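Side-chain contacts in uncharacterized protein (Parabacteroides merdae ATCC 43184, PDB 5BMT), which is of unknown function but probably belongs to a bacterial lipoprotein family, joining an N-terminal OB-type domain to a larger mixed beta-sheet region: residues R23-P28 with P33-T38; A62-A67 with F72-G77; S143-E148 with R155-C160. All blocks are in the same frame, centred on the assembly; numbering follows the deposited sequence.

Contact 1: residues R23-P28 with P33-T38. With SO4 (sulfate ion), chain C.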
# COMPACT_ATOMS: atom_id res chain seq x y z
N ARG A 23 -1.97 22.56 -6.82
CA ARG A 23 -2.95 22.50 -5.75
C ARG A 23 -2.68 21.19 -5.03
O ARG A 23 -2.47 20.16 -5.69
CB ARG A 23 -4.37 22.53 -6.32
CG ARG A 23 -5.45 22.43 -5.24
CD ARG A 23 -6.84 22.40 -5.84
NE ARG A 23 -7.22 23.68 -6.44
CZ ARG A 23 -7.84 24.66 -5.79
NH1 ARG A 23 -8.21 24.50 -4.52
NH2 ARG A 23 -8.17 25.79 -6.42
N THR A 24 -2.70 21.18 -3.68
CA THR A 24 -2.51 19.91 -2.98
C THR A 24 -3.83 19.17 -2.92
O THR A 24 -4.82 19.69 -2.36
CB THR A 24 -1.97 20.14 -1.55
OG1 THR A 24 -0.68 20.74 -1.66
CG2 THR A 24 -1.88 18.82 -0.74
N LEU A 25 -3.84 17.97 -3.49
CA LEU A 25 -5.01 17.08 -3.51
C LEU A 25 -4.69 15.78 -2.82
O LEU A 25 -3.53 15.45 -2.53
CB LEU A 25 -5.37 16.77 -4.99
CG LEU A 25 -5.71 17.95 -5.92
CD1 LEU A 25 -6.05 17.45 -7.32
CD2 LEU A 25 -6.88 18.75 -5.38
N ILE A 26 -5.76 15.03 -2.52
CA ILE A 26 -5.59 13.66 -2.07
C ILE A 26 -6.18 12.77 -3.16
O ILE A 26 -7.22 13.09 -3.78
CB ILE A 26 -6.10 13.34 -0.66
CG1 ILE A 26 -7.60 13.48 -0.56
CG2 ILE A 26 -5.33 14.24 0.38
CD1 ILE A 26 -8.19 12.86 0.77
N TYR A 27 -5.48 11.66 -3.43
CA TYR A 27 -5.85 10.71 -4.48
C TYR A 27 -6.23 9.40 -3.81
O TYR A 27 -5.36 8.57 -3.51
CB TYR A 27 -4.65 10.52 -5.43
CG TYR A 27 -4.36 11.78 -6.22
CD1 TYR A 27 -3.59 12.81 -5.68
CD2 TYR A 27 -4.81 11.92 -7.53
CE1 TYR A 27 -3.33 13.97 -6.40
CE2 TYR A 27 -4.49 13.05 -8.29
CZ TYR A 27 -3.74 14.07 -7.71
OH TYR A 27 -3.48 15.21 -8.45
N PRO A 28 -7.52 9.21 -3.49
CA PRO A 28 -7.92 7.99 -2.75
C PRO A 28 -8.04 6.80 -3.66
O PRO A 28 -8.48 6.93 -4.82
CB PRO A 28 -9.29 8.35 -2.15
CG PRO A 28 -9.45 9.88 -2.39
CD PRO A 28 -8.67 10.14 -3.65
N PRO A 33 -9.99 12.39 -7.42
CA PRO A 33 -9.11 13.28 -6.64
C PRO A 33 -9.95 14.29 -5.86
O PRO A 33 -11.00 14.74 -6.33
CB PRO A 33 -8.26 13.99 -7.70
CG PRO A 33 -8.35 13.09 -8.93
CD PRO A 33 -9.78 12.55 -8.87
N LEU A 34 -9.47 14.63 -4.66
CA LEU A 34 -10.17 15.54 -3.76
C LEU A 34 -9.32 16.68 -3.32
O LEU A 34 -8.15 16.49 -3.01
CB LEU A 34 -10.61 14.79 -2.49
CG LEU A 34 -11.42 13.51 -2.73
CD1 LEU A 34 -11.66 12.82 -1.41
CD2 LEU A 34 -12.73 13.82 -3.44
N TYR A 35 -9.95 17.86 -3.18
CA TYR A 35 -9.32 18.99 -2.53
C TYR A 35 -9.89 19.09 -1.14
O TYR A 35 -11.10 19.34 -0.97
CB TYR A 35 -9.52 20.30 -3.30
CG TYR A 35 -8.94 21.48 -2.56
CD1 TYR A 35 -7.57 21.58 -2.33
CD2 TYR A 35 -9.77 22.46 -2.01
CE1 TYR A 35 -7.03 22.66 -1.63
CE2 TYR A 35 -9.25 23.53 -1.29
CZ TYR A 35 -7.88 23.63 -1.11
OH TYR A 35 -7.38 24.71 -0.42
N VAL A 36 -9.04 18.89 -0.13
CA VAL A 36 -9.40 19.03 1.27
C VAL A 36 -8.53 20.17 1.81
O VAL A 36 -7.32 19.97 1.99
CB VAL A 36 -9.24 17.73 2.08
CG1 VAL A 36 -9.69 17.92 3.53
CG2 VAL A 36 -10.01 16.57 1.44
N ALA A 37 -9.11 21.37 2.00
CA ALA A 37 -8.34 22.57 2.39
C ALA A 37 -7.57 22.37 3.69
O ALA A 37 -6.41 22.79 3.77
CB ALA A 37 -9.27 23.76 2.53
N THR A 38 -8.16 21.70 4.69
CA THR A 38 -7.46 21.48 5.96
C THR A 38 -6.18 20.63 5.74
O THR A 38 -5.12 21.01 6.24
CB THR A 38 -8.39 20.85 7.00
OG1 THR A 38 -8.93 19.62 6.49
CG2 THR A 38 -9.48 21.80 7.45
S SO4 C . -6.55 25.24 -9.86
O1 SO4 C . -6.72 23.91 -9.22
O2 SO4 C . -7.22 25.23 -11.16
O3 SO4 C . -7.09 26.29 -8.97
O4 SO4 C . -5.11 25.49 -10.04
O HOH W 1 -6.20 18.45 -0.29

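Contact 2: residues A62-A67 with F72-G77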
# COMPACT_ATOMS: atom_id res chain seq x y z
N ALA A 62 -21.78 24.94 -4.28
CA ALA A 62 -21.31 25.88 -5.30
C ALA A 62 -19.85 25.56 -5.68
O ALA A 62 -19.50 25.65 -6.85
CB ALA A 62 -21.44 27.32 -4.80
N ASP A 63 -19.03 25.12 -4.70
CA ASP A 63 -17.63 24.74 -4.92
C ASP A 63 -17.50 23.54 -5.86
O ASP A 63 -16.48 23.41 -6.53
CB ASP A 63 -16.95 24.41 -3.58
CG ASP A 63 -16.33 25.60 -2.86
OD1 ASP A 63 -16.40 26.73 -3.41
OD2 ASP A 63 -15.75 25.41 -1.78
N ASN A 64 -18.51 22.66 -5.90
CA ASN A 64 -18.48 21.46 -6.75
C ASN A 64 -19.32 21.61 -8.04
O ASN A 64 -19.37 20.67 -8.82
CB ASN A 64 -18.90 20.23 -5.95
CG ASN A 64 -17.75 19.79 -5.07
OD1 ASN A 64 -16.59 19.92 -5.48
ND2 ASN A 64 -18.02 19.29 -3.86
N ALA A 65 -19.89 22.81 -8.30
CA ALA A 65 -20.67 23.06 -9.51
C ALA A 65 -19.83 22.87 -10.78
O ALA A 65 -20.38 22.45 -11.80
CB ALA A 65 -21.26 24.47 -9.49
N ASN A 66 -18.51 23.13 -10.71
CA ASN A 66 -17.60 23.01 -11.86
C ASN A 66 -16.55 21.93 -11.63
O ASN A 66 -15.44 22.03 -12.16
CB ASN A 66 -16.91 24.35 -12.13
CG ASN A 66 -17.87 25.47 -12.46
OD1 ASN A 66 -18.78 25.31 -13.27
ND2 ASN A 66 -17.68 26.62 -11.83
N ALA A 67 -16.88 20.88 -10.85
CA ALA A 67 -15.94 19.80 -10.53
C ALA A 67 -15.33 19.15 -11.79
O ALA A 67 -14.14 18.85 -11.78
CB ALA A 67 -16.61 18.73 -9.68
N PHE A 72 -11.25 17.84 -9.71
CA PHE A 72 -11.34 17.30 -8.34
C PHE A 72 -12.69 17.68 -7.75
O PHE A 72 -13.33 18.65 -8.21
CB PHE A 72 -10.20 17.89 -7.44
CG PHE A 72 -10.16 19.41 -7.40
CD1 PHE A 72 -10.97 20.13 -6.53
CD2 PHE A 72 -9.34 20.12 -8.27
CE1 PHE A 72 -10.98 21.53 -6.53
CE2 PHE A 72 -9.33 21.52 -8.26
CZ PHE A 72 -10.15 22.22 -7.40
N TYR A 73 -13.06 16.98 -6.67
CA TYR A 73 -14.17 17.38 -5.85
C TYR A 73 -13.62 18.06 -4.60
O TYR A 73 -12.64 17.58 -4.02
CB TYR A 73 -15.04 16.18 -5.43
CG TYR A 73 -15.98 15.72 -6.51
CD1 TYR A 73 -17.10 16.49 -6.85
CD2 TYR A 73 -15.74 14.56 -7.22
CE1 TYR A 73 -17.96 16.08 -7.86
CE2 TYR A 73 -16.60 14.13 -8.23
CZ TYR A 73 -17.70 14.91 -8.56
OH TYR A 73 -18.55 14.52 -9.58
N VAL A 74 -14.29 19.12 -4.15
CA VAL A 74 -13.96 19.72 -2.86
C VAL A 74 -14.61 18.82 -1.82
O VAL A 74 -15.79 18.48 -1.94
CB VAL A 74 -14.45 21.18 -2.75
CG1 VAL A 74 -14.22 21.72 -1.34
CG2 VAL A 74 -13.77 22.07 -3.80
N ALA A 75 -13.84 18.42 -0.81
CA ALA A 75 -14.36 17.52 0.22
C ALA A 75 -13.97 18.03 1.58
O ALA A 75 -13.08 18.86 1.73
CB ALA A 75 -13.78 16.12 0.01
N THR A 76 -14.66 17.53 2.60
CA THR A 76 -14.25 17.82 3.97
C THR A 76 -13.86 16.50 4.57
O THR A 76 -14.34 15.43 4.17
CB THR A 76 -15.32 18.54 4.77
OG1 THR A 76 -16.50 17.76 4.74
CG2 THR A 76 -15.58 19.96 4.26
N GLY A 77 -12.96 16.57 5.52
CA GLY A 77 -12.53 15.37 6.19
C GLY A 77 -11.20 15.55 6.88
O GLY A 77 -10.74 16.67 7.13
O HOH W 2 -14.64 20.99 -7.55

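Contact 3: residues S143-E148 with R155-C160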
# COMPACT_ATOMS: atom_id res chain seq x y z
N SER A 143 13.46 -9.94 -9.37
CA SER A 143 13.20 -9.34 -10.69
C SER A 143 13.43 -10.33 -11.87
O SER A 143 13.02 -10.03 -12.99
CB SER A 143 14.06 -8.10 -10.89
OG SER A 143 15.44 -8.40 -11.00
N ASN A 144 14.06 -11.49 -11.62
CA ASN A 144 14.30 -12.50 -12.66
C ASN A 144 13.19 -13.57 -12.68
O ASN A 144 13.23 -14.46 -13.53
CB ASN A 144 15.66 -13.18 -12.46
CG ASN A 144 16.84 -12.28 -12.69
OD1 ASN A 144 16.78 -11.31 -13.44
ND2 ASN A 144 17.96 -12.62 -12.08
N GLN A 145 12.24 -13.50 -11.73
CA GLN A 145 11.15 -14.47 -11.61
C GLN A 145 10.25 -14.47 -12.82
O GLN A 145 9.99 -13.43 -13.42
CB GLN A 145 10.27 -14.20 -10.35
CG GLN A 145 9.20 -13.10 -10.53
CD GLN A 145 8.36 -12.86 -9.31
OE1 GLN A 145 7.26 -13.37 -9.20
NE2 GLN A 145 8.86 -12.08 -8.37
N GLU A 146 9.76 -15.65 -13.16
CA GLU A 146 8.75 -15.76 -14.19
C GLU A 146 7.42 -15.81 -13.46
O GLU A 146 7.34 -16.52 -12.45
CB GLU A 146 8.99 -16.98 -15.09
CG GLU A 146 10.09 -16.75 -16.11
CD GLU A 146 9.88 -15.61 -17.10
OE1 GLU A 146 8.74 -15.43 -17.59
OE2 GLU A 146 10.88 -14.92 -17.42
N PRO A 147 6.39 -15.05 -13.89
CA PRO A 147 5.11 -15.12 -13.17
C PRO A 147 4.46 -16.49 -13.40
O PRO A 147 4.86 -17.22 -14.32
CB PRO A 147 4.30 -13.96 -13.77
CG PRO A 147 4.84 -13.85 -15.19
CD PRO A 147 6.31 -14.14 -15.06
N GLU A 148 3.53 -16.87 -12.54
CA GLU A 148 2.93 -18.20 -12.64
C GLU A 148 1.42 -18.16 -12.44
O GLU A 148 0.88 -17.17 -11.94
CB GLU A 148 3.58 -19.14 -11.59
CG GLU A 148 3.29 -18.77 -10.14
CD GLU A 148 4.06 -19.55 -9.09
OE1 GLU A 148 4.14 -20.79 -9.19
OE2 GLU A 148 4.52 -18.90 -8.11
N ARG A 155 -0.20 -15.52 -14.93
CA ARG A 155 0.91 -14.56 -14.86
C ARG A 155 0.86 -13.72 -13.58
O ARG A 155 0.92 -12.49 -13.63
CB ARG A 155 0.94 -13.65 -16.12
CG ARG A 155 1.05 -14.49 -17.41
CD ARG A 155 1.26 -13.65 -18.67
NE ARG A 155 2.51 -12.90 -18.62
CZ ARG A 155 3.71 -13.36 -18.97
NH1 ARG A 155 3.85 -14.61 -19.41
NH2 ARG A 155 4.78 -12.58 -18.86
N VAL A 156 0.83 -14.39 -12.43
CA VAL A 156 0.85 -13.69 -11.14
C VAL A 156 2.30 -13.60 -10.64
O VAL A 156 3.01 -14.62 -10.58
CB VAL A 156 -0.03 -14.45 -10.13
CG1 VAL A 156 -0.00 -13.78 -8.76
CG2 VAL A 156 -1.47 -14.60 -10.63
N TYR A 157 2.73 -12.38 -10.27
CA TYR A 157 4.06 -12.14 -9.70
C TYR A 157 3.96 -12.23 -8.20
O TYR A 157 2.91 -11.94 -7.63
CB TYR A 157 4.56 -10.73 -10.09
CG TYR A 157 4.95 -10.64 -11.55
CD1 TYR A 157 6.24 -10.95 -11.96
CD2 TYR A 157 4.03 -10.25 -12.52
CE1 TYR A 157 6.62 -10.85 -13.30
CE2 TYR A 157 4.39 -10.15 -13.86
CZ TYR A 157 5.69 -10.45 -14.25
OH TYR A 157 6.06 -10.34 -15.56
N THR A 158 5.05 -12.63 -7.55
CA THR A 158 5.01 -12.72 -6.09
C THR A 158 6.05 -11.80 -5.47
O THR A 158 7.24 -11.84 -5.84
CB THR A 158 5.25 -14.18 -5.65
OG1 THR A 158 4.18 -15.00 -6.12
CG2 THR A 158 5.33 -14.33 -4.12
N LEU A 159 5.58 -10.93 -4.57
CA LEU A 159 6.42 -10.05 -3.76
C LEU A 159 6.50 -10.68 -2.37
O LEU A 159 5.66 -11.54 -2.05
CB LEU A 159 5.80 -8.64 -3.67
CG LEU A 159 6.02 -7.70 -4.86
CD1 LEU A 159 5.36 -8.22 -6.14
CD2 LEU A 159 5.48 -6.32 -4.54
N CYS A 160 7.50 -10.32 -1.58
CA CYS A 160 7.63 -10.88 -0.26
C CYS A 160 7.70 -9.78 0.79
O CYS A 160 8.47 -8.83 0.65
CB CYS A 160 8.85 -11.78 -0.18
SG CYS A 160 9.15 -12.44 1.47
O HOH W 3 4.50 -15.88 -8.70

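Contact 1: residues R23-P28 with P33-T38
The flat bump of this contact is the Y35 ring, and the R23 side chain lies across it. With CG anti to the backbone N (chi1 178°), R23 runs its CG and CD over the ring atom CD1, then brings its guanidinium edge down onto the face, nearly perpendicular to the ring. R23 CZ sits 4.5 Å from the ring centroid of Y35, a cation-pi contact, with NH1 over the centre. At the rim, L25 CD2 fits beside Y35 CB at 3.7 Å, while L25 CD1 meets P33; the Y27 ring meets P33 obliquely. Toward the core, L34 fills the hollow between I26 and P28: its CB rests on I26 CG1 and its CD1 on P28 CG. A single antiparallel bridge fixes this register, I26 N to L34 O at 2.8 Å and L34 N to I26 O at 2.9 Å. One water links T24 O to V36 N. The bridge joins the two outermost strands of the five-stranded sheet, consistent with closure of an OB-type barrel. The positive guanidinium of R23 meets the electron-rich face of Y35 through NH1 and a sulfate, probably from the crystallisation liquor, through NE and NH2, so the anion probably helps hold it upright on the ring.

Contact 2: residues A62-A67 with F72-G77
N64 meets the backbone of strand 73-79 at V74 with its side-chain amide, a worked example of how an asparagine can imitate a neighbouring strand. Its CB points toward the strand, and with CG anti to the carbonyl carbon (chi1 -77°) the amide is delivered directly at the V74 backbone. CG itself lies in the plane of the Y73 ring, at its edge, 3.8 Å from Y73 CD1, with the amide turned steeply against that ring. At the tip the two branches part. OD1 accepts the V74 N-H at 2.8 Å, in the carbonyl plane and on a lone pair; a water lies within hydrogen-bonding reach of N64 OD1 and F72 O, though it has more acceptors around it than protons to give. N64 ND2 returns a nearly straight bond to V74 O, 3.1 Å long; this acceptor lies in the amide plane and is approached on one of its own lone pairs. ND2 has a second acceptor in D58 O, just after strand 50-57.

Apolar contacts border the amide. D63 CB rests against V74 CG2 at 4.0 Å. A67 CB, at the start of helix 67-70, approaches Y73 CE1 to 3.5 Å and also lies near F72 O. A type I turn from N64 to A67 bends the chain so that both residues can face the strand. The Y73 ring is also set edge-to-face against F59 and Y32.

N64 takes up V74's N-H and C=O on the side where strand 50-57 pairs with T76, so the amide continues that pairing beyond the end of the strand. The paired bonds, with the one to D58 O, probably leave the amide little freedom to flip, since exchanging OD1 and ND2 would set donor against donor and acceptor against acceptor.

Contact 3: residues S143-E148 with R155-C160
Q145 and T158 meet through a pair of hydrogen bonds from the side-chain amide: OE1 of Q145 accepts from T158 N at 2.9 Å, and Q145 NE2 donates to T158 O at 3.0 Å. Both are nearly straight, and T158 O lies close to the amide plane of Q145. The side chain reaches the strand because CG sits between the backbone N and the carbonyl carbon (chi1 82°), after which the chain runs extended through CD. Beside it P147 lies on the Y157 ring in a CH-pi contact, its CB over the middle of one face, 3.7 Å from the Y157 ring centroid, while P147 CG reaches CZ and the OH. The same P147 CG lies over one face of the R155 guanidinium, 3.9 Å from R155 NH2, so P147 touches both side chains. Next along, E148 and V156 form an antiparallel hydrogen-bonded pair of the beta hairpin of strands 148-150 and 153-167; Q145 extends the hold on the strand beyond the hairpin by side-chain bonds. A water sits among E148 OE2, V156 O and T158 OG1.

The second shell holds these groups in place. Q145 NE2 also donates to D142 O, which helps set the amide's orientation. E196 takes both R155 NE, in a salt bridge, and Y157 OH, fixing the two groups that P147 touches, while R207 donates from NE to T158 OG1. Were Q145 replaced by an alanine, T158 N and O would probably lose their side-chain partner, D142 O would lose the NE2 donor, and the loop before P147 would be less tightly held to the strand.

The loop between strands 134-140 and 148-150 is in this way fastened along strand 153-167. That strand pairs with 203-214, which supplies R207, while helix 186-198 packs on Y157 and brings in E196.

How the contacts relate
Followed from the N terminus, the three contacts come in series, each closing a short loop of its own, with none enclosing or crossing another. Contact 1 closes a five-residue connection between strands 24-28 and 34-35. Contact 2 then spans helix 67-70, tying the loop after strand 50-57 to strand 73-79. These two touch: strands 34-35 and 73-79 are neighbours in one sheet, joined by probable backbone bonds from Y35 N to Y73 O and A75 N to Y35 O, and F72 packs on R23. Contact 3 closes the hairpin around strands 148-150 and 153-167 in the larger sheet, about 34 Å from contact 1 between centres and on the opposite side of the chain's centre.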